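Local coordinates for lipopolysaccharide biosynthesis protein wbpB (Thermus thermophilus, PDB 3O9Z) that binds NAD and 2-oxoglutarate and is a dehydrogenase involved in the biosynthesis of 2,3-diacetamido-2,3-dideoxy-D-mannuronic acid, probably for lipopolysaccharide, at residues M3-G13 against V29-V40; I15-V26 against T263-L274. All coordinates share one frame; numbering follows the deposited sequence.

Contact 1 (M3-G13 against V29-V40); sequences MTRFALTGLAG and VLVASLDPATNV. With NAD (nicotinamide-adenine-dinucleotide), chain E.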
loop_
_atom_site.group_PDB
_atom_site.type_symbol
_atom_site.label_atom_id
_atom_site.label_comp_id
_atom_site.label_asym_id
_atom_site.label_seq_id
_atom_site.Cartn_x
_atom_site.Cartn_y
_atom_site.Cartn_z
ATOM N N MET A 3 -32.572 -8.736 13.452
ATOM C CA MET A 3 -31.545 -8.504 12.392
ATOM C C MET A 3 -30.194 -8.360 13.063
ATOM O O MET A 3 -29.919 -7.327 13.688
ATOM C CB MET A 3 -31.836 -7.202 11.647
ATOM C CG MET A 3 -32.122 -7.397 10.173
ATOM S SD MET A 3 -32.009 -5.839 9.267
ATOM C CE MET A 3 -32.788 -6.352 7.741
ATOM N N THR A 4 -29.355 -9.383 12.911
ATOM C CA THR A 4 -28.061 -9.378 13.582
ATOM C C THR A 4 -27.304 -8.279 12.874
ATOM O O THR A 4 -27.318 -8.262 11.661
ATOM C CB THR A 4 -27.340 -10.728 13.407
ATOM O OG1 THR A 4 -28.210 -11.717 13.979
ATOM C CG2 THR A 4 -26.074 -10.710 14.232
ATOM N N ARG A 5 -26.564 -7.499 13.647
ATOM C CA ARG A 5 -25.792 -6.415 13.025
ATOM C C ARG A 5 -24.317 -6.835 12.946
ATOM O O ARG A 5 -23.660 -7.095 13.972
ATOM C CB ARG A 5 -25.935 -5.125 13.811
ATOM C CG ARG A 5 -27.341 -4.525 13.756
ATOM C CD ARG A 5 -27.556 -3.455 14.841
ATOM N NE ARG A 5 -26.679 -2.281 14.759
ATOM C CZ ARG A 5 -26.769 -1.313 13.848
ATOM N NH1 ARG A 5 -25.946 -0.279 13.912
ATOM N NH2 ARG A 5 -27.661 -1.400 12.869
ATOM N N PHE A 6 -23.781 -6.767 11.719
ATOM C CA PHE A 6 -22.413 -7.205 11.445
ATOM C C PHE A 6 -21.536 -6.053 10.990
ATOM O O PHE A 6 -22.024 -5.130 10.290
ATOM C CB PHE A 6 -22.457 -8.171 10.276
ATOM C CG PHE A 6 -22.907 -9.548 10.625
ATOM C CD1 PHE A 6 -24.236 -9.905 10.438
ATOM C CD2 PHE A 6 -21.997 -10.492 11.066
ATOM C CE1 PHE A 6 -24.680 -11.193 10.782
ATOM C CE2 PHE A 6 -22.436 -11.763 11.445
ATOM C CZ PHE A 6 -23.751 -12.142 11.206
ATOM N N ALA A 7 -20.254 -6.076 11.336
ATOM C CA ALA A 7 -19.263 -5.305 10.579
ATOM C C ALA A 7 -18.339 -6.395 10.009
ATOM O O ALA A 7 -18.255 -7.507 10.538
ATOM C CB ALA A 7 -18.494 -4.387 11.469
ATOM N N LEU A 8 -17.662 -6.086 8.911
ATOM C CA LEU A 8 -16.840 -7.093 8.179
ATOM C C LEU A 8 -15.451 -6.509 7.944
ATOM O O LEU A 8 -15.339 -5.358 7.478
ATOM C CB LEU A 8 -17.468 -7.536 6.865
ATOM C CG LEU A 8 -16.587 -8.402 5.962
ATOM C CD1 LEU A 8 -16.292 -9.742 6.595
ATOM C CD2 LEU A 8 -17.353 -8.586 4.644
ATOM N N THR A 9 -14.396 -7.276 8.225
ATOM C CA THR A 9 -13.040 -6.882 7.833
ATOM C C THR A 9 -12.579 -7.764 6.678
ATOM O O THR A 9 -12.990 -8.918 6.528
ATOM C CB THR A 9 -12.012 -6.953 8.931
ATOM O OG1 THR A 9 -11.699 -8.322 9.215
ATOM C CG2 THR A 9 -12.581 -6.316 10.218
ATOM N N GLY A 10 -11.878 -7.129 5.737
ATOM C CA GLY A 10 -11.344 -7.865 4.587
ATOM C C GLY A 10 -12.274 -7.838 3.386
ATOM O O GLY A 10 -12.215 -8.758 2.543
ATOM N N LEU A 11 -13.113 -6.806 3.264
ATOM C CA LEU A 11 -14.174 -6.776 2.251
ATOM C C LEU A 11 -13.688 -6.946 0.786
ATOM O O LEU A 11 -14.431 -7.429 -0.041
ATOM C CB LEU A 11 -14.901 -5.417 2.349
ATOM C CG LEU A 11 -16.036 -5.153 1.363
ATOM C CD1 LEU A 11 -17.209 -6.119 1.481
ATOM C CD2 LEU A 11 -16.512 -3.710 1.542
ATOM N N ALA A 12 -12.461 -6.504 0.506
ATOM C CA ALA A 12 -11.988 -6.536 -0.901
ATOM C C ALA A 12 -11.463 -7.899 -1.326
ATOM O O ALA A 12 -11.057 -8.072 -2.487
ATOM C CB ALA A 12 -10.900 -5.518 -1.068
ATOM N N GLY A 13 -11.425 -8.853 -0.405
ATOM C CA GLY A 13 -10.632 -10.035 -0.633
ATOM C C GLY A 13 -11.383 -11.110 -1.364
ATOM O O GLY A 13 -12.592 -11.025 -1.650
ATOM N N VAL A 29 -27.562 -7.543 8.838
ATOM C CA VAL A 29 -27.247 -6.346 8.058
ATOM C C VAL A 29 -25.767 -6.050 8.222
ATOM O O VAL A 29 -25.239 -6.068 9.331
ATOM C CB VAL A 29 -28.141 -5.162 8.513
ATOM C CG1 VAL A 29 -27.927 -4.875 9.972
ATOM C CG2 VAL A 29 -27.825 -3.930 7.641
ATOM N N LEU A 30 -25.132 -5.689 7.093
ATOM C CA LEU A 30 -23.762 -5.237 7.115
ATOM C C LEU A 30 -23.811 -3.745 7.422
ATOM O O LEU A 30 -24.246 -2.955 6.565
ATOM C CB LEU A 30 -23.108 -5.525 5.761
ATOM C CG LEU A 30 -21.650 -5.070 5.723
ATOM C CD1 LEU A 30 -20.802 -5.857 6.756
ATOM C CD2 LEU A 30 -21.048 -5.171 4.299
ATOM N N VAL A 31 -23.354 -3.375 8.603
ATOM C CA VAL A 31 -23.376 -1.981 9.026
ATOM C C VAL A 31 -22.145 -1.226 8.489
ATOM O O VAL A 31 -22.259 -0.063 8.103
ATOM C CB VAL A 31 -23.431 -1.890 10.565
ATOM C CG1 VAL A 31 -23.401 -0.458 11.067
ATOM C CG2 VAL A 31 -24.718 -2.592 11.049
ATOM N N ALA A 32 -20.974 -1.864 8.484
ATOM C CA ALA A 32 -19.738 -1.166 8.176
ATOM C C ALA A 32 -18.722 -2.232 7.813
ATOM O O ALA A 32 -18.792 -3.383 8.272
ATOM C CB ALA A 32 -19.232 -0.351 9.330
ATOM N N SER A 33 -17.803 -1.850 6.941
ATOM C CA SER A 33 -16.657 -2.720 6.609
ATOM C C SER A 33 -15.363 -1.963 6.675
ATOM O O SER A 33 -15.338 -0.729 6.585
ATOM C CB SER A 33 -16.801 -3.247 5.171
ATOM O OG SER A 33 -18.031 -3.839 4.833
ATOM N N LEU A 34 -14.273 -2.732 6.782
ATOM C CA LEU A 34 -12.915 -2.231 6.848
ATOM C C LEU A 34 -12.095 -2.997 5.815
ATOM O O LEU A 34 -12.066 -4.236 5.841
ATOM C CB LEU A 34 -12.265 -2.510 8.227
ATOM C CG LEU A 34 -10.776 -2.251 8.368
ATOM C CD1 LEU A 34 -10.381 -0.790 8.119
ATOM C CD2 LEU A 34 -10.311 -2.717 9.779
ATOM N N ASP A 35 -11.345 -2.265 4.982
ATOM C CA ASP A 35 -10.259 -2.899 4.189
ATOM C C ASP A 35 -9.372 -1.748 3.743
ATOM O O ASP A 35 -9.902 -0.754 3.226
ATOM C CB ASP A 35 -10.799 -3.622 2.936
ATOM C CG ASP A 35 -9.822 -4.628 2.348
ATOM O OD1 ASP A 35 -8.674 -4.217 2.169
ATOM O OD2 ASP A 35 -10.223 -5.783 2.152
ATOM N N PRO A 36 -8.057 -1.840 3.952
ATOM C CA PRO A 36 -7.124 -0.812 3.476
ATOM C C PRO A 36 -7.160 -0.715 1.950
ATOM O O PRO A 36 -6.810 0.378 1.451
ATOM C CB PRO A 36 -5.756 -1.285 3.959
ATOM C CG PRO A 36 -6.126 -2.268 5.149
ATOM C CD PRO A 36 -7.399 -2.938 4.697
ATOM N N ALA A 37 -7.594 -1.772 1.270
ATOM C CA ALA A 37 -7.796 -1.708 -0.183
ATOM C C ALA A 37 -9.205 -1.335 -0.514
ATOM O O ALA A 37 -10.172 -1.721 0.156
ATOM C CB ALA A 37 -7.455 -3.034 -0.813
ATOM N N THR A 38 -9.370 -0.590 -1.604
ATOM C CA THR A 38 -10.692 -0.064 -1.898
ATOM C C THR A 38 -11.339 -0.701 -3.120
ATOM O O THR A 38 -12.384 -0.207 -3.595
ATOM C CB THR A 38 -10.690 1.445 -2.117
ATOM O OG1 THR A 38 -9.925 1.690 -3.304
ATOM C CG2 THR A 38 -10.016 2.205 -0.998
ATOM N N ASN A 39 -10.742 -1.805 -3.578
ATOM C CA ASN A 39 -11.376 -2.559 -4.650
ATOM C C ASN A 39 -12.545 -3.434 -4.236
ATOM O O ASN A 39 -12.466 -4.660 -4.232
ATOM C CB ASN A 39 -10.287 -3.283 -5.502
ATOM C CG ASN A 39 -9.468 -4.307 -4.726
ATOM O OD1 ASN A 39 -9.116 -5.353 -5.273
ATOM N ND2 ASN A 39 -9.075 -3.994 -3.523
ATOM N N VAL A 40 -13.593 -2.771 -3.740
ATOM C CA VAL A 40 -14.680 -3.400 -3.000
ATOM C C VAL A 40 -16.029 -3.138 -3.631
ATOM O O VAL A 40 -17.084 -3.414 -3.045
ATOM C CB VAL A 40 -14.709 -2.891 -1.541
ATOM C CG1 VAL A 40 -13.390 -3.120 -0.822
ATOM C CG2 VAL A 40 -15.103 -1.385 -1.481
HETATM P PA NAD E . -7.139 -12.007 0.127
HETATM O O1A NAD E . -7.897 -12.223 -1.128
HETATM O O2A NAD E . -5.637 -11.680 0.133
HETATM O O5B NAD E . -7.974 -10.848 0.801
HETATM C C5B NAD E . -7.438 -10.358 1.998
HETATM C C4B NAD E . -8.081 -8.978 2.280
HETATM O O4B NAD E . -7.714 -8.497 3.599
HETATM C C3B NAD E . -7.483 -7.944 1.286
HETATM O O3B NAD E . -8.518 -7.267 0.544
HETATM C C2B NAD E . -6.637 -7.004 2.162
HETATM O O2B NAD E . -6.564 -5.648 1.697
HETATM C C1B NAD E . -7.497 -7.087 3.458
HETATM N N9A NAD E . -6.722 -6.601 4.628
HETATM C C8A NAD E . -5.396 -6.441 4.891
HETATM N N7A NAD E . -5.213 -5.908 6.098
HETATM C C5A NAD E . -6.453 -5.624 6.614
HETATM C C6A NAD E . -6.941 -5.030 7.839
HETATM N N6A NAD E . -6.058 -4.546 8.767
HETATM N N1A NAD E . -8.266 -5.002 7.910
HETATM C C2A NAD E . -9.189 -5.431 7.060
HETATM N N3A NAD E . -8.755 -5.967 5.889
HETATM C C4A NAD E . -7.434 -6.078 5.716
HETATM O O3 NAD E . -7.327 -13.292 1.061
HETATM P PN NAD E . -8.518 -14.288 1.241
HETATM O O1N NAD E . -8.236 -15.542 0.415
HETATM O O2N NAD E . -9.828 -13.574 1.058
HETATM O O5D NAD E . -8.310 -14.824 2.732
HETATM C C5D NAD E . -8.927 -14.018 3.704
HETATM C C4D NAD E . -9.060 -14.899 4.959
HETATM O O4D NAD E . -10.047 -15.898 4.619
HETATM C C3D NAD E . -7.789 -15.631 5.414
HETATM O O3D NAD E . -7.906 -15.775 6.865
HETATM C C2D NAD E . -8.001 -17.021 4.792
HETATM O O2D NAD E . -7.369 -18.050 5.537
HETATM C C1D NAD E . -9.520 -17.231 4.756
HETATM N N1N NAD E . -9.956 -18.124 3.683
HETATM C C2N NAD E . -10.788 -19.105 3.958
HETATM C C3N NAD E . -11.282 -19.999 3.030
HETATM C C7N NAD E . -12.147 -21.076 3.544
HETATM O O7N NAD E . -12.780 -20.962 4.616
HETATM N N7N NAD E . -12.294 -22.099 2.711
HETATM C C4N NAD E . -10.880 -19.822 1.699
HETATM C C5N NAD E . -10.069 -18.720 1.425
HETATM C C6N NAD E . -9.614 -17.852 2.414
HETATM O O HOH W 1 -11.595 -7.045 -4.806
#
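The Asp-35 carboxylate faces the turn at Gly-10 to Gly-13 and the adenosine ribose at once. With CG anti to the backbone N (chi1 -162°), its OD2 accepts from Ala-12 N at 2.9 Å, met from above the carboxylate plane, and from O3B of NAD at 2.8 Å. OD1 accepts a hydrogen bond from NAD O2B at 2.6 Å and one from Ala-37 N, an Asx turn; the four bonds together hold the carboxylate's rotation. This is the dinucleotide-binding end of a Rossmann beta-alpha-beta unit: strands 5-9 and 29-34 run parallel, and an acid past the second strand grips both ribose hydroxyls, as in NAD-dependent relatives. The ladder shifts by one residue at Val-31 and Ala-32, a beta bulge leaving the buried Ala-32 N without a partner. Beside the carboxylate, Leu-11 and Val-40 cross at about a right angle, Leu-11 CD2 3.7 Å from Val-40 CB, while Val-40 CG1 presses on Ala-12 CB at 3.5 Å. At the far end Arg-5 lies alongside Val-29, its CG 3.8 Å from Val-29 CG1, then bends at chi3 (62°) to bring one guanidinium face over Val-31 CG2; its NH1 is bonded to Glu-71 O.

Contact 2 (I15-V26 against T263-L274); sequences IAPRHLKAIKEV and TDLHTEVYRKTL. With NAD (nicotinamide-adenine-dinucleotide), chain E.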
loop_
_atom_site.group_PDB
_atom_site.type_symbol
_atom_site.label_atom_id
_atom_site.label_comp_id
_atom_site.label_asym_id
_atom_site.label_seq_id
_atom_site.Cartn_x
_atom_site.Cartn_y
_atom_site.Cartn_z
ATOM N N ILE A 15 -12.362 -14.170 -0.322
ATOM C CA ILE A 15 -13.407 -14.917 0.373
ATOM C C ILE A 15 -14.543 -13.995 0.837
ATOM O O ILE A 15 -15.641 -14.500 1.130
ATOM C CB ILE A 15 -12.856 -15.691 1.608
ATOM C CG1 ILE A 15 -13.733 -16.902 1.959
ATOM C CG2 ILE A 15 -12.638 -14.728 2.817
ATOM C CD1 ILE A 15 -13.836 -17.938 0.834
ATOM N N ALA A 16 -14.306 -12.691 0.881
ATOM C CA ALA A 16 -15.363 -11.760 1.345
ATOM C C ALA A 16 -16.752 -11.946 0.736
ATOM O O ALA A 16 -17.752 -11.847 1.457
ATOM C CB ALA A 16 -14.901 -10.304 1.209
ATOM N N PRO A 17 -16.869 -12.215 -0.565
ATOM C CA PRO A 17 -18.234 -12.302 -1.118
ATOM C C PRO A 17 -19.026 -13.464 -0.509
ATOM O O PRO A 17 -20.263 -13.450 -0.506
ATOM C CB PRO A 17 -17.986 -12.532 -2.606
ATOM C CG PRO A 17 -16.658 -11.854 -2.856
ATOM C CD PRO A 17 -15.829 -12.122 -1.614
ATOM N N ARG A 18 -18.351 -14.509 -0.029
ATOM C CA ARG A 18 -19.054 -15.608 0.620
ATOM C C ARG A 18 -19.621 -15.160 1.952
ATOM O O ARG A 18 -20.694 -15.628 2.366
ATOM C CB ARG A 18 -18.120 -16.804 0.852
ATOM C CG ARG A 18 -18.545 -18.011 0.086
ATOM C CD ARG A 18 -17.613 -19.201 0.313
ATOM N NE ARG A 18 -16.581 -19.264 -0.715
ATOM C CZ ARG A 18 -15.616 -20.174 -0.738
ATOM N NH1 ARG A 18 -15.554 -21.087 0.227
ATOM N NH2 ARG A 18 -14.711 -20.161 -1.710
ATOM N N HIS A 19 -18.943 -14.232 2.616
ATOM C CA HIS A 19 -19.442 -13.671 3.887
ATOM C C HIS A 19 -20.577 -12.693 3.637
ATOM O O HIS A 19 -21.529 -12.670 4.412
ATOM C CB HIS A 19 -18.311 -12.931 4.608
ATOM C CG HIS A 19 -17.274 -13.855 5.163
ATOM N ND1 HIS A 19 -17.310 -14.281 6.472
ATOM C CD2 HIS A 19 -16.246 -14.522 4.574
ATOM C CE1 HIS A 19 -16.319 -15.132 6.684
ATOM N NE2 HIS A 19 -15.681 -15.324 5.541
ATOM N N LEU A 20 -20.525 -11.966 2.530
ATOM C CA LEU A 20 -21.628 -11.065 2.190
ATOM C C LEU A 20 -22.852 -11.881 1.890
ATOM O O LEU A 20 -23.934 -11.532 2.379
ATOM C CB LEU A 20 -21.294 -10.261 0.935
ATOM C CG LEU A 20 -20.177 -9.239 1.104
ATOM C CD1 LEU A 20 -19.855 -8.485 -0.212
ATOM C CD2 LEU A 20 -20.448 -8.231 2.227
ATOM N N LYS A 21 -22.694 -12.964 1.126
ATOM C CA LYS A 21 -23.814 -13.856 0.847
ATOM C C LYS A 21 -24.353 -14.464 2.161
ATOM O O LYS A 21 -25.582 -14.533 2.359
ATOM C CB LYS A 21 -23.408 -14.898 -0.199
ATOM C CG LYS A 21 -24.458 -15.952 -0.514
ATOM C CD LYS A 21 -23.769 -17.178 -1.079
ATOM C CE LYS A 21 -24.202 -17.401 -2.504
ATOM N NZ LYS A 21 -25.219 -18.486 -2.502
ATOM N N ALA A 22 -23.481 -14.874 3.084
ATOM C CA ALA A 22 -23.948 -15.488 4.338
ATOM C C ALA A 22 -24.727 -14.489 5.197
ATOM O O ALA A 22 -25.753 -14.824 5.802
ATOM C CB ALA A 22 -22.755 -16.031 5.164
ATOM N N ILE A 23 -24.200 -13.283 5.349
ATOM C CA ILE A 23 -24.882 -12.266 6.141
ATOM C C ILE A 23 -26.261 -12.002 5.564
ATOM O O ILE A 23 -27.230 -11.904 6.318
ATOM C CB ILE A 23 -24.058 -10.959 6.171
ATOM C CG1 ILE A 23 -22.789 -11.178 6.986
ATOM C CG2 ILE A 23 -24.873 -9.785 6.774
ATOM C CD1 ILE A 23 -21.744 -10.068 6.847
ATOM N N LYS A 24 -26.335 -11.853 4.247
ATOM C CA LYS A 24 -27.610 -11.742 3.537
ATOM C C LYS A 24 -28.545 -12.892 3.937
ATOM O O LYS A 24 -29.633 -12.670 4.498
ATOM C CB LYS A 24 -27.339 -11.756 2.031
ATOM C CG LYS A 24 -28.541 -11.965 1.140
ATOM C CD LYS A 24 -28.929 -10.628 0.556
ATOM C CE LYS A 24 -28.902 -9.550 1.629
ATOM N NZ LYS A 24 -28.360 -8.288 1.063
ATOM N N GLU A 25 -28.098 -14.114 3.645
ATOM C CA GLU A 25 -28.922 -15.313 3.754
ATOM C C GLU A 25 -29.333 -15.600 5.203
ATOM O O GLU A 25 -30.368 -16.207 5.431
ATOM C CB GLU A 25 -28.232 -16.515 3.080
ATOM C CG GLU A 25 -28.055 -16.315 1.585
ATOM C CD GLU A 25 -27.515 -17.510 0.815
ATOM O OE1 GLU A 25 -26.841 -18.389 1.401
ATOM O OE2 GLU A 25 -27.703 -17.532 -0.419
ATOM N N VAL A 26 -28.608 -15.122 6.204
ATOM C CA VAL A 26 -29.096 -15.271 7.574
ATOM C C VAL A 26 -29.942 -14.084 8.082
ATOM O O VAL A 26 -30.271 -14.020 9.268
ATOM C CB VAL A 26 -27.966 -15.565 8.575
ATOM C CG1 VAL A 26 -27.234 -16.873 8.234
ATOM C CG2 VAL A 26 -26.998 -14.376 8.724
ATOM N N THR A 263 -16.873 -25.075 -1.315
ATOM C CA THR A 263 -17.029 -23.627 -1.371
ATOM C C THR A 263 -18.462 -23.149 -1.163
ATOM O O THR A 263 -18.741 -21.950 -1.302
ATOM C CB THR A 263 -16.551 -23.107 -2.720
ATOM O OG1 THR A 263 -17.364 -23.675 -3.758
ATOM C CG2 THR A 263 -15.090 -23.517 -2.938
ATOM N N ASP A 264 -19.343 -24.057 -0.733
ATOM C CA ASP A 264 -20.774 -23.757 -0.635
ATOM C C ASP A 264 -21.366 -23.947 0.761
ATOM O O ASP A 264 -22.545 -24.339 0.855
ATOM C CB ASP A 264 -21.529 -24.711 -1.554
ATOM C CG ASP A 264 -22.110 -24.015 -2.754
ATOM O OD1 ASP A 264 -23.296 -23.611 -2.679
ATOM O OD2 ASP A 264 -21.376 -23.874 -3.755
ATOM N N LEU A 265 -20.574 -23.726 1.811
ATOM C CA LEU A 265 -20.967 -23.930 3.233
ATOM C C LEU A 265 -20.809 -22.762 4.233
ATOM O O LEU A 265 -21.018 -22.903 5.443
ATOM C CB LEU A 265 -20.155 -25.103 3.807
ATOM C CG LEU A 265 -20.392 -26.434 3.134
ATOM C CD1 LEU A 265 -19.207 -27.408 3.310
ATOM C CD2 LEU A 265 -21.681 -27.048 3.652
ATOM N N HIS A 266 -20.411 -21.573 3.782
ATOM C CA HIS A 266 -20.253 -20.481 4.728
ATOM C C HIS A 266 -21.581 -20.065 5.382
ATOM O O HIS A 266 -21.602 -19.639 6.522
ATOM C CB HIS A 266 -19.594 -19.266 4.056
ATOM C CG HIS A 266 -18.094 -19.323 4.051
ATOM N ND1 HIS A 266 -17.393 -20.387 3.516
ATOM C CD2 HIS A 266 -17.174 -18.470 4.557
ATOM C CE1 HIS A 266 -16.096 -20.158 3.656
ATOM N NE2 HIS A 266 -15.942 -19.004 4.274
ATOM N N THR A 267 -22.664 -20.146 4.619
ATOM C CA THR A 267 -23.925 -19.667 5.199
ATOM C C THR A 267 -24.335 -20.596 6.353
ATOM O O THR A 267 -24.723 -20.145 7.432
ATOM C CB THR A 267 -25.011 -19.617 4.126
ATOM O OG1 THR A 267 -24.676 -18.590 3.176
ATOM C CG2 THR A 267 -26.375 -19.337 4.770
ATOM N N GLU A 268 -24.111 -21.894 6.156
ATOM C CA GLU A 268 -24.322 -22.823 7.262
ATOM C C GLU A 268 -23.454 -22.637 8.512
ATOM O O GLU A 268 -23.950 -22.703 9.624
ATOM C CB GLU A 268 -24.259 -24.256 6.730
ATOM C CG GLU A 268 -24.443 -25.313 7.821
ATOM C CD GLU A 268 -25.834 -25.340 8.410
ATOM O OE1 GLU A 268 -26.793 -24.848 7.757
ATOM O OE2 GLU A 268 -25.941 -25.901 9.524
ATOM N N VAL A 269 -22.162 -22.313 8.389
ATOM C CA VAL A 269 -21.409 -21.879 9.541
ATOM C C VAL A 269 -22.058 -20.680 10.245
ATOM O O VAL A 269 -22.024 -20.584 11.458
ATOM C CB VAL A 269 -19.950 -21.594 9.102
ATOM C CG1 VAL A 269 -19.109 -21.088 10.240
ATOM C CG2 VAL A 269 -19.367 -22.898 8.537
ATOM N N TYR A 270 -22.513 -19.695 9.466
ATOM C CA TYR A 270 -23.038 -18.463 10.065
ATOM C C TYR A 270 -24.292 -18.789 10.865
ATOM O O TYR A 270 -24.457 -18.381 12.010
ATOM C CB TYR A 270 -23.400 -17.458 8.962
ATOM C CG TYR A 270 -22.332 -16.427 8.690
ATOM C CD1 TYR A 270 -22.552 -15.095 9.009
ATOM C CD2 TYR A 270 -21.133 -16.776 8.087
ATOM C CE1 TYR A 270 -21.573 -14.131 8.771
ATOM C CE2 TYR A 270 -20.164 -15.834 7.836
ATOM C CZ TYR A 270 -20.387 -14.524 8.174
ATOM O OH TYR A 270 -19.427 -13.565 7.996
ATOM N N ARG A 271 -25.134 -19.589 10.235
ATOM C CA ARG A 271 -26.337 -20.039 10.943
ATOM C C ARG A 271 -26.045 -20.751 12.267
ATOM O O ARG A 271 -26.644 -20.457 13.307
ATOM C CB ARG A 271 -27.151 -20.935 10.024
ATOM C CG ARG A 271 -28.468 -21.344 10.667
ATOM C CD ARG A 271 -29.136 -22.530 9.974
ATOM N NE ARG A 271 -28.442 -23.794 10.235
ATOM C CZ ARG A 271 -28.510 -24.481 11.375
ATOM N NH1 ARG A 271 -29.217 -24.021 12.400
ATOM N NH2 ARG A 271 -27.853 -25.628 11.505
ATOM N N LYS A 272 -25.124 -21.705 12.240
ATOM C CA LYS A 272 -24.792 -22.406 13.477
ATOM C C LYS A 272 -24.267 -21.459 14.528
ATOM O O LYS A 272 -24.570 -21.595 15.700
ATOM C CB LYS A 272 -23.731 -23.480 13.190
ATOM C CG LYS A 272 -24.280 -24.620 12.331
ATOM C CD LYS A 272 -23.383 -25.853 12.369
ATOM C CE LYS A 272 -23.017 -26.287 13.788
ATOM N NZ LYS A 272 -23.956 -27.319 14.337
ATOM N N THR A 273 -23.495 -20.464 14.104
ATOM C CA THR A 273 -22.865 -19.559 15.042
ATOM C C THR A 273 -23.986 -18.790 15.739
ATOM O O THR A 273 -23.973 -18.600 16.947
ATOM C CB THR A 273 -21.877 -18.633 14.297
ATOM O OG1 THR A 273 -20.910 -19.486 13.633
ATOM C CG2 THR A 273 -21.151 -17.722 15.274
ATOM N N LEU A 274 -24.947 -18.326 14.953
ATOM C CA LEU A 274 -25.948 -17.413 15.499
ATOM C C LEU A 274 -26.910 -18.230 16.347
ATOM O O LEU A 274 -27.600 -17.690 17.204
ATOM C CB LEU A 274 -26.726 -16.746 14.375
ATOM C CG LEU A 274 -25.935 -15.740 13.526
ATOM C CD1 LEU A 274 -26.935 -15.079 12.619
ATOM C CD2 LEU A 274 -25.180 -14.714 14.351
HETATM P PA NAD E . -7.139 -12.007 0.127
HETATM O O1A NAD E . -7.897 -12.223 -1.128
HETATM O O2A NAD E . -5.637 -11.680 0.133
HETATM O O5B NAD E . -7.974 -10.848 0.801
HETATM C C5B NAD E . -7.438 -10.358 1.998
HETATM C C4B NAD E . -8.081 -8.978 2.280
HETATM O O4B NAD E . -7.714 -8.497 3.599
HETATM C C3B NAD E . -7.483 -7.944 1.286
HETATM O O3B NAD E . -8.518 -7.267 0.544
HETATM C C2B NAD E . -6.637 -7.004 2.162
HETATM O O2B NAD E . -6.564 -5.648 1.697
HETATM C C1B NAD E . -7.497 -7.087 3.458
HETATM N N9A NAD E . -6.722 -6.601 4.628
HETATM C C8A NAD E . -5.396 -6.441 4.891
HETATM N N7A NAD E . -5.213 -5.908 6.098
HETATM C C5A NAD E . -6.453 -5.624 6.614
HETATM C C6A NAD E . -6.941 -5.030 7.839
HETATM N N6A NAD E . -6.058 -4.546 8.767
HETATM N N1A NAD E . -8.266 -5.002 7.910
HETATM C C2A NAD E . -9.189 -5.431 7.060
HETATM N N3A NAD E . -8.755 -5.967 5.889
HETATM C C4A NAD E . -7.434 -6.078 5.716
HETATM O O3 NAD E . -7.327 -13.292 1.061
HETATM P PN NAD E . -8.518 -14.288 1.241
HETATM O O1N NAD E . -8.236 -15.542 0.415
HETATM O O2N NAD E . -9.828 -13.574 1.058
HETATM O O5D NAD E . -8.310 -14.824 2.732
HETATM C C5D NAD E . -8.927 -14.018 3.704
HETATM C C4D NAD E . -9.060 -14.899 4.959
HETATM O O4D NAD E . -10.047 -15.898 4.619
HETATM C C3D NAD E . -7.789 -15.631 5.414
HETATM O O3D NAD E . -7.906 -15.775 6.865
HETATM C C2D NAD E . -8.001 -17.021 4.792
HETATM O O2D NAD E . -7.369 -18.050 5.537
HETATM C C1D NAD E . -9.520 -17.231 4.756
HETATM N N1N NAD E . -9.956 -18.124 3.683
HETATM C C2N NAD E . -10.788 -19.105 3.958
HETATM C C3N NAD E . -11.282 -19.999 3.030
HETATM C C7N NAD E . -12.147 -21.076 3.544
HETATM O O7N NAD E . -12.780 -20.962 4.616
HETATM N N7N NAD E . -12.294 -22.099 2.711
HETATM C C4N NAD E . -10.880 -19.822 1.699
HETATM C C5N NAD E . -10.069 -18.720 1.425
HETATM C C6N NAD E . -9.614 -17.852 2.414
HETATM O O HOH W 2 -17.847 -22.801 1.904
HETATM O O HOH W 3 -22.238 -17.914 1.829
#
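Arg-18 runs from its helix across His-266 to Thr-263. Its CB nears His-266 CG, CG approaches Thr-263 O, and CD sits over one face of the imidazole, 3.8 Å from the ring centroid, in a CH-pi contact. NE passes Thr-263 O at 3.5 Å, at an angle too poor for a hydrogen bond. A bend at chi3 (-94°) turns the guanidinium so that Ile-15 CD1 covers one face and Thr-263 O lies above the other; NH1 comes within 3.3 Å of Thr-263 CA and NH2 meets Thr-263 CG2. Helix 16-25 of the Rossmann beta-alpha-beta unit here packs against helix 266-274, their axes 8.5 Å apart and crossing at -50°. His-266 turns its edge to the face of His-19 in an offset T-shaped pair, planes 81° apart, and Glu-102 bonds NE2 of both rings. His-19 ND1 and Tyr-270 OH share a hydrogen bond of 2.7 Å in the plane of both rings. Ala-22 CB rests on the Tyr-270 face, 3.6 Å from its centroid. Near the C-terminal end of helix 16-25, Thr-267 OG1, from the first turn of helix 266-274, donates to Glu-25 OE1 at 2.8 Å; at the NAD end Ile-15 N bonds NAD O2N.

In the fold
Helix 16-25 of contact 2 is the connection between the two strands of contact 1, so the contacts share one beta-alpha-beta unit, with their centres about 14 Å apart. Contact 1 is largely buried within the parallel sheet and rests on backbone hydrogen bonds; contact 2 is partly exposed, and side chains join its helices through ring pairs, CH-pi packing and a few polar bonds. They meet where Phe-6 of the strand packs on Ile-23 and Tyr-270. Both reach NAD, but contact 1 holds the adenosine ribose, whereas contact 2 binds a phosphate and flanks the nicotinamide. Val-40 in contact 1 also packs on Trp-165 of a second subunit; contact 2 touches no other protein chain of the assembly.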